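Local coordinates for protein DJ-1 homolog D (Arabidopsis thaliana, PDB 4OGG), which belongs to the DJ-1/PfpI family and carries two such alpha/beta domains, similar in their order of strands, in a single chain, at residues C[12-17]-C[255-260]; C[244-247]-C[251-254]; C[354-359]-C[373-378]. All blocks are in the same frame, centred on the assembly; numbering follows the deposited sequence.

Contact 1 of 3, residues C[12-17]-C[255-260]; sequences YMEDYE and PGHTFA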
# COMPACT_ATOMS: atom_id res chain seq x y z
N TYR C 12 -5.98 -1.96 15.92
CA TYR C 12 -5.71 -0.65 15.35
C TYR C 12 -5.38 0.42 16.39
O TYR C 12 -5.60 1.62 16.18
CB TYR C 12 -6.86 -0.23 14.43
CG TYR C 12 -6.81 -1.01 13.12
CD1 TYR C 12 -5.75 -0.83 12.23
CD2 TYR C 12 -7.78 -1.96 12.82
CE1 TYR C 12 -5.66 -1.58 11.06
CE2 TYR C 12 -7.70 -2.72 11.64
CZ TYR C 12 -6.64 -2.52 10.77
OH TYR C 12 -6.54 -3.27 9.62
N MET C 13 -4.84 -0.02 17.52
CA MET C 13 -4.38 0.93 18.53
C MET C 13 -3.15 1.52 17.83
O MET C 13 -2.59 0.88 16.93
CB MET C 13 -3.99 0.20 19.81
CG MET C 13 -2.91 -0.85 19.63
SD MET C 13 -2.65 -1.83 21.13
CE MET C 13 -1.99 -3.32 20.43
N GLU C 14 -2.71 2.71 18.22
CA GLU C 14 -1.55 3.32 17.56
C GLU C 14 -0.29 2.55 17.94
O GLU C 14 0.01 2.36 19.12
CB GLU C 14 -1.44 4.80 17.96
CG GLU C 14 -1.00 5.71 16.81
CD GLU C 14 0.48 5.60 16.47
OE1 GLU C 14 0.86 6.00 15.35
OE2 GLU C 14 1.26 5.13 17.32
N ASP C 15 0.45 2.11 16.92
CA ASP C 15 1.66 1.31 17.11
C ASP C 15 2.67 1.86 18.12
O ASP C 15 3.14 1.13 18.99
CB ASP C 15 2.34 1.06 15.75
CG ASP C 15 3.17 -0.22 15.73
OD1 ASP C 15 3.09 -1.00 16.71
OD2 ASP C 15 3.89 -0.45 14.74
N TYR C 16 3.03 3.14 18.01
CA TYR C 16 3.98 3.71 18.95
C TYR C 16 3.41 3.75 20.37
O TYR C 16 4.10 3.49 21.35
CB TYR C 16 4.35 5.15 18.58
CG TYR C 16 5.40 5.32 17.50
CD1 TYR C 16 6.27 4.29 17.15
CD2 TYR C 16 5.56 6.56 16.87
CE1 TYR C 16 7.29 4.49 16.21
CE2 TYR C 16 6.56 6.77 15.94
CZ TYR C 16 7.42 5.74 15.61
OH TYR C 16 8.42 5.96 14.70
N GLU C 17 2.13 4.10 20.46
CA GLU C 17 1.47 4.25 21.74
C GLU C 17 1.33 2.99 22.58
O GLU C 17 1.05 3.06 23.77
CB GLU C 17 0.13 4.96 21.52
CG GLU C 17 0.36 6.44 21.22
CD GLU C 17 -0.78 7.10 20.48
OE1 GLU C 17 -1.95 6.82 20.80
OE2 GLU C 17 -0.49 7.92 19.58
N PRO C 255 6.06 1.09 5.05
CA PRO C 255 6.35 2.38 5.69
C PRO C 255 5.94 2.50 7.16
O PRO C 255 4.91 1.97 7.58
CB PRO C 255 5.58 3.38 4.82
CG PRO C 255 5.54 2.70 3.48
CD PRO C 255 5.22 1.28 3.86
N GLY C 256 6.77 3.19 7.93
CA GLY C 256 6.49 3.43 9.33
C GLY C 256 6.27 4.93 9.49
O GLY C 256 5.94 5.60 8.50
N HIS C 257 6.43 5.46 10.70
CA HIS C 257 6.24 6.89 10.93
C HIS C 257 7.49 7.63 10.46
O HIS C 257 8.60 7.09 10.55
CB HIS C 257 6.08 7.23 12.42
CG HIS C 257 5.00 6.48 13.13
ND1 HIS C 257 5.11 5.14 13.45
CD2 HIS C 257 3.83 6.90 13.67
CE1 HIS C 257 4.06 4.77 14.16
NE2 HIS C 257 3.27 5.82 14.31
N THR C 258 7.34 8.86 9.98
CA THR C 258 8.53 9.62 9.60
C THR C 258 9.11 10.11 10.92
O THR C 258 8.36 10.46 11.84
CB THR C 258 8.18 10.81 8.69
OG1 THR C 258 7.21 11.65 9.33
CG2 THR C 258 7.63 10.32 7.36
N PHE C 259 10.43 10.10 11.03
CA PHE C 259 11.09 10.52 12.25
C PHE C 259 11.84 11.82 12.04
O PHE C 259 12.60 11.96 11.08
CB PHE C 259 12.04 9.41 12.72
CG PHE C 259 12.75 9.72 14.00
CD1 PHE C 259 13.93 10.46 14.00
CD2 PHE C 259 12.24 9.28 15.22
CE1 PHE C 259 14.59 10.76 15.19
CE2 PHE C 259 12.89 9.58 16.41
CZ PHE C 259 14.07 10.32 16.40
N ALA C 260 11.63 12.77 12.95
CA ALA C 260 12.27 14.08 12.85
C ALA C 260 13.62 14.17 13.54
O ALA C 260 13.75 13.81 14.72
CB ALA C 260 11.33 15.15 13.40
O HOH W 1 9.39 7.93 13.51
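Glu14, Tyr16 and His257 carry the contact, with the imidazole reaching across from one half of the chain to two side chains of the other. Its polar part is a histidine-carboxylate hydrogen bond. His257 NE2 donates to Glu14 OE1 at 2.6 Å, nearly straight at 168°; NE2 meets the syn lone pair of OE1, and OE1 lies close to the imidazole plane. OE1 also accepts from the backbone N of His50. Glu14 is also the N-cap residue of the helix that follows: its OE2 accepts from Tyr16 N at 2.8 Å and, weakly, from Glu17 N. A glutamate suits this place because its chain, bent at chi2, lets one carboxylate serve both helix and histidine.

The aromatic part is an offset stack. The Tyr16 and His257 rings lie almost parallel, at 10°, with centroids 3.5 Å apart; His257 ND1 sits 3.2 Å from Tyr16 CZ, over the phenol's rim. With CG anti to the carbonyl carbon (chi1 -81°), Tyr16 lays its ring along the imidazole, while Tyr173 meets both rings steeply.

Water adds a third link: the solvent oxygen lies 2.5 Å from Tyr16 OH and donates a weak bond to His257 O.

Since ND1 of His257 is bonded to Asp208, both imidazole nitrogens are engaged and the rotation of the ring is fixed. Buried polar atoms of the two DJ-1/PfpI halves thus satisfy one another at their junction, through directional bonds as well as ring packing.

Contact 2 of 3, residues C[244-247]-C[251-254]; sequences DFEG and YSEK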
# COMPACT_ATOMS: atom_id res chain seq x y z
N ASP C 244 8.51 -6.71 10.00
CA ASP C 244 7.68 -7.65 10.73
C ASP C 244 7.75 -9.04 10.11
O ASP C 244 8.01 -9.18 8.92
CB ASP C 244 6.24 -7.13 10.70
CG ASP C 244 5.43 -7.58 11.90
OD1 ASP C 244 5.99 -8.23 12.80
OD2 ASP C 244 4.22 -7.26 11.94
N PHE C 245 7.54 -10.07 10.93
CA PHE C 245 7.56 -11.43 10.42
C PHE C 245 6.12 -11.87 10.23
O PHE C 245 5.36 -11.96 11.19
CB PHE C 245 8.30 -12.35 11.38
CG PHE C 245 9.78 -12.42 11.12
CD1 PHE C 245 10.27 -13.19 10.07
CD2 PHE C 245 10.68 -11.70 11.90
CE1 PHE C 245 11.64 -13.23 9.79
CE2 PHE C 245 12.05 -11.74 11.64
CZ PHE C 245 12.53 -12.51 10.58
N GLU C 246 5.75 -12.12 8.98
CA GLU C 246 4.39 -12.51 8.66
C GLU C 246 4.25 -13.88 8.00
O GLU C 246 3.33 -14.11 7.22
CB GLU C 246 3.76 -11.44 7.76
CG GLU C 246 3.85 -10.04 8.35
CD GLU C 246 3.18 -8.99 7.48
OE1 GLU C 246 1.95 -9.05 7.31
OE2 GLU C 246 3.90 -8.10 6.97
N GLY C 247 5.17 -14.79 8.31
CA GLY C 247 5.06 -16.13 7.75
C GLY C 247 6.08 -16.56 6.72
O GLY C 247 6.20 -17.76 6.45
N TYR C 251 11.64 -11.15 7.08
CA TYR C 251 10.65 -10.12 7.36
C TYR C 251 10.11 -9.36 6.15
O TYR C 251 10.73 -9.30 5.09
CB TYR C 251 11.22 -9.11 8.36
CG TYR C 251 12.54 -8.51 7.94
CD1 TYR C 251 13.75 -9.16 8.22
CD2 TYR C 251 12.59 -7.30 7.25
CE1 TYR C 251 14.97 -8.63 7.80
CE2 TYR C 251 13.81 -6.76 6.82
CZ TYR C 251 14.99 -7.43 7.10
OH TYR C 251 16.19 -6.90 6.68
N SER C 252 8.92 -8.80 6.34
CA SER C 252 8.27 -8.01 5.31
C SER C 252 8.66 -6.57 5.62
O SER C 252 9.22 -6.29 6.68
CB SER C 252 6.75 -8.13 5.42
OG SER C 252 6.31 -7.61 6.67
N GLU C 253 8.39 -5.66 4.70
CA GLU C 253 8.70 -4.26 4.93
C GLU C 253 7.62 -3.35 4.37
O GLU C 253 7.09 -3.59 3.28
CB GLU C 253 10.06 -3.87 4.33
CG GLU C 253 10.37 -2.38 4.51
CD GLU C 253 11.74 -1.97 4.01
OE1 GLU C 253 12.75 -2.48 4.54
OE2 GLU C 253 11.82 -1.12 3.10
N LYS C 254 7.27 -2.33 5.15
CA LYS C 254 6.29 -1.33 4.76
C LYS C 254 6.63 -0.04 5.49
O LYS C 254 7.43 -0.04 6.44
CB LYS C 254 4.85 -1.79 5.08
CG LYS C 254 4.59 -2.25 6.49
CD LYS C 254 3.12 -2.63 6.66
CE LYS C 254 2.90 -3.44 7.91
NZ LYS C 254 3.54 -4.78 7.78
O HOH W 2 2.82 -5.92 10.14
O HOH W 3 2.87 -6.16 5.55
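Ser252 OG donates a very short hydrogen bond, 2.5 Å, to Glu246 OE2, and Lys254 NZ forms a long salt bridge with the same oxygen at 3.4 Å. A water closes the triangle, donating to Glu246 OE2 and accepting from Lys254 NZ, so OE2 is held by serine, lysine and solvent together. The length of a glutamate is needed here: extended beyond CG, it carries the carboxylate from the loop to Ser252 and Lys254. Lysine has the matching length, and its final bend at chi4 (-68°) turns the ammonium group toward the acid. A second water accepts from Lys254 NZ and lies 2.6 Å from Asp244 OD2, to which it probably donates; that oxygen also receives Asn65 N.

The backbone here is that of a beta hairpin, in which strand 237-244 turns back through the loop to antiparallel strand 252-255. Asp244 and Ser252 form a hydrogen-bonded pair: Ser252 N donates to Asp244 O at 2.8 Å, while the return bond, from Asp244 N to Ser252 O, is weak at 3.4 Å. Their side chains emerge on the same face, the one on which the serine hydroxyl can reach Glu246.

Farther toward the turn the contact becomes apolar. Tyr251 CB stands over the centre of the Phe245 ring, 4.2 Å from its centroid and only 6° off the normal, a CH-pi contact that uses the broad face of phenylalanine. The tyrosine ring shows its edge to Phe245 CZ and runs on to the third subunit, where its OH is hydrogen-bonded to Glu92.

Contact 3 of 3, residues C[354-359]-C[373-378]; sequences CFTDGN and VSQLMA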
# COMPACT_ATOMS: atom_id res chain seq x y z
N CYS C 354 19.83 -9.31 24.99
CA CYS C 354 20.87 -8.36 24.64
C CYS C 354 22.13 -8.68 25.44
O CYS C 354 22.07 -9.35 26.47
CB CYS C 354 20.43 -6.92 24.92
SG CYS C 354 19.23 -6.29 23.73
N PHE C 355 23.27 -8.19 24.95
CA PHE C 355 24.54 -8.46 25.61
C PHE C 355 25.34 -7.19 25.86
O PHE C 355 25.23 -6.20 25.13
CB PHE C 355 25.37 -9.41 24.75
CG PHE C 355 24.71 -10.73 24.48
CD1 PHE C 355 24.73 -11.75 25.42
CD2 PHE C 355 24.07 -10.95 23.26
CE1 PHE C 355 24.13 -12.98 25.16
CE2 PHE C 355 23.47 -12.18 22.98
CZ PHE C 355 23.50 -13.20 23.94
N THR C 356 26.15 -7.22 26.91
CA THR C 356 27.00 -6.10 27.26
C THR C 356 28.45 -6.59 27.28
O THR C 356 28.78 -7.56 27.96
CB THR C 356 26.65 -5.52 28.65
OG1 THR C 356 25.36 -4.90 28.60
CG2 THR C 356 27.69 -4.49 29.07
N ASP C 357 29.30 -5.91 26.52
CA ASP C 357 30.72 -6.24 26.45
C ASP C 357 31.46 -4.94 26.67
O ASP C 357 31.66 -4.15 25.75
CB ASP C 357 31.08 -6.82 25.08
CG ASP C 357 32.57 -7.06 24.92
OD1 ASP C 357 33.18 -7.68 25.83
OD2 ASP C 357 33.15 -6.65 23.89
N GLY C 358 31.86 -4.70 27.92
CA GLY C 358 32.56 -3.47 28.23
C GLY C 358 31.62 -2.31 27.99
O GLY C 358 30.55 -2.24 28.59
N ASN C 359 32.01 -1.41 27.10
CA ASN C 359 31.21 -0.23 26.78
C ASN C 359 30.22 -0.50 25.64
O ASN C 359 29.48 0.39 25.23
CB ASN C 359 32.11 0.92 26.36
CG ASN C 359 32.74 0.71 24.99
OD1 ASN C 359 33.31 -0.34 24.71
ND2 ASN C 359 32.63 1.72 24.13
N VAL C 373 17.68 -1.13 26.34
CA VAL C 373 17.64 0.10 27.12
C VAL C 373 18.13 -0.13 28.54
O VAL C 373 18.88 0.68 29.09
CB VAL C 373 16.20 0.68 27.16
CG1 VAL C 373 16.16 1.92 28.04
CG2 VAL C 373 15.74 1.02 25.75
N SER C 374 17.72 -1.24 29.14
CA SER C 374 18.12 -1.58 30.51
C SER C 374 19.64 -1.68 30.65
O SER C 374 20.23 -1.14 31.59
CB SER C 374 17.47 -2.89 30.94
OG SER C 374 17.82 -3.23 32.27
N GLN C 375 20.28 -2.39 29.72
CA GLN C 375 21.73 -2.55 29.78
C GLN C 375 22.46 -1.25 29.49
O GLN C 375 23.55 -1.02 30.02
CB GLN C 375 22.17 -3.67 28.84
CG GLN C 375 21.57 -5.02 29.24
CD GLN C 375 22.07 -6.19 28.43
OE1 GLN C 375 21.46 -7.26 28.43
NE2 GLN C 375 23.20 -6.01 27.74
N LEU C 376 21.88 -0.40 28.65
CA LEU C 376 22.51 0.88 28.36
C LEU C 376 22.42 1.74 29.62
O LEU C 376 23.36 2.46 29.97
CB LEU C 376 21.81 1.58 27.20
CG LEU C 376 22.23 3.03 26.94
CD1 LEU C 376 23.74 3.12 26.74
CD2 LEU C 376 21.50 3.56 25.71
N MET C 377 21.29 1.65 30.31
CA MET C 377 21.08 2.40 31.55
C MET C 377 22.13 2.01 32.57
O MET C 377 22.70 2.87 33.25
CB MET C 377 19.69 2.10 32.11
CG MET C 377 18.55 2.73 31.33
SD MET C 377 16.93 2.16 31.89
CE MET C 377 16.85 2.90 33.53
N ALA C 378 22.40 0.71 32.69
CA ALA C 378 23.38 0.22 33.63
C ALA C 378 24.75 0.86 33.39
O ALA C 378 25.39 1.33 34.32
CB ALA C 378 23.49 -1.30 33.53
O HOH W 4 25.02 -3.16 30.83
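The side chains of Thr356 and Gln375 run antiparallel alongside one another where an edge strand faces a helix. The polar contact as modelled is weak: Gln375 NE2 donates to Thr356 OG1 over 2.6 Å, but the bond is strongly bent, at 122°. The other end of the amide looks less comfortable, since Gln375 OE1 lies 2.9 Å from Cys354 O, two acceptors brought close together. The oxygen and nitrogen of this amide may be exchanged in the model, and the reverse assignment would place the amide nitrogen near Cys354 O; the NE2 to OG1 bond is then equally uncertain.

A water makes a further link, 2.8 Å from Thr356 OG1 and donating to Gln375 O at 2.7 Å; the hydroxyl of threonine thus meets both the side chain and, through solvent, the backbone of the glutamine.

Strand 355-357 is the outermost of its six-stranded mixed sheet within this chain and pairs antiparallel with 360-362, after which the chain enters helix 369-380. Glu371 of the same helix accepts from Cys354 N.

The packing depends on the long reach of glutamine. Its chi1 of -62° sets CG beside the backbone N, and from there the extended chain carries the amide past the threonine to Cys354, whose CB is 3.7 Å from OE1. On another side of the helix, apolar Leu376 packs on Ala308 and on Leu218 of helix 208-221.

In the fold
From the N terminus, the chain leaves strand 3-8 and enters 12-17, opening contact 1, which closes only at 255-260, after the rest of the first DJ-1/PfpI range and the early part of the second. It therefore ties the two halves together. Contact 2 falls wholly within that long excursion: it shuts a short hairpin between 244-247 and 251-254, just before the chain returns to contact 1, and both reach the sheet containing strand 237-244. Contact 3 follows in series, joining 354-359 to helix 369-380 within the second half. It touches neither of the others, its nearest atoms being about 13 Å from contact 1 and about 15 Å from contact 2.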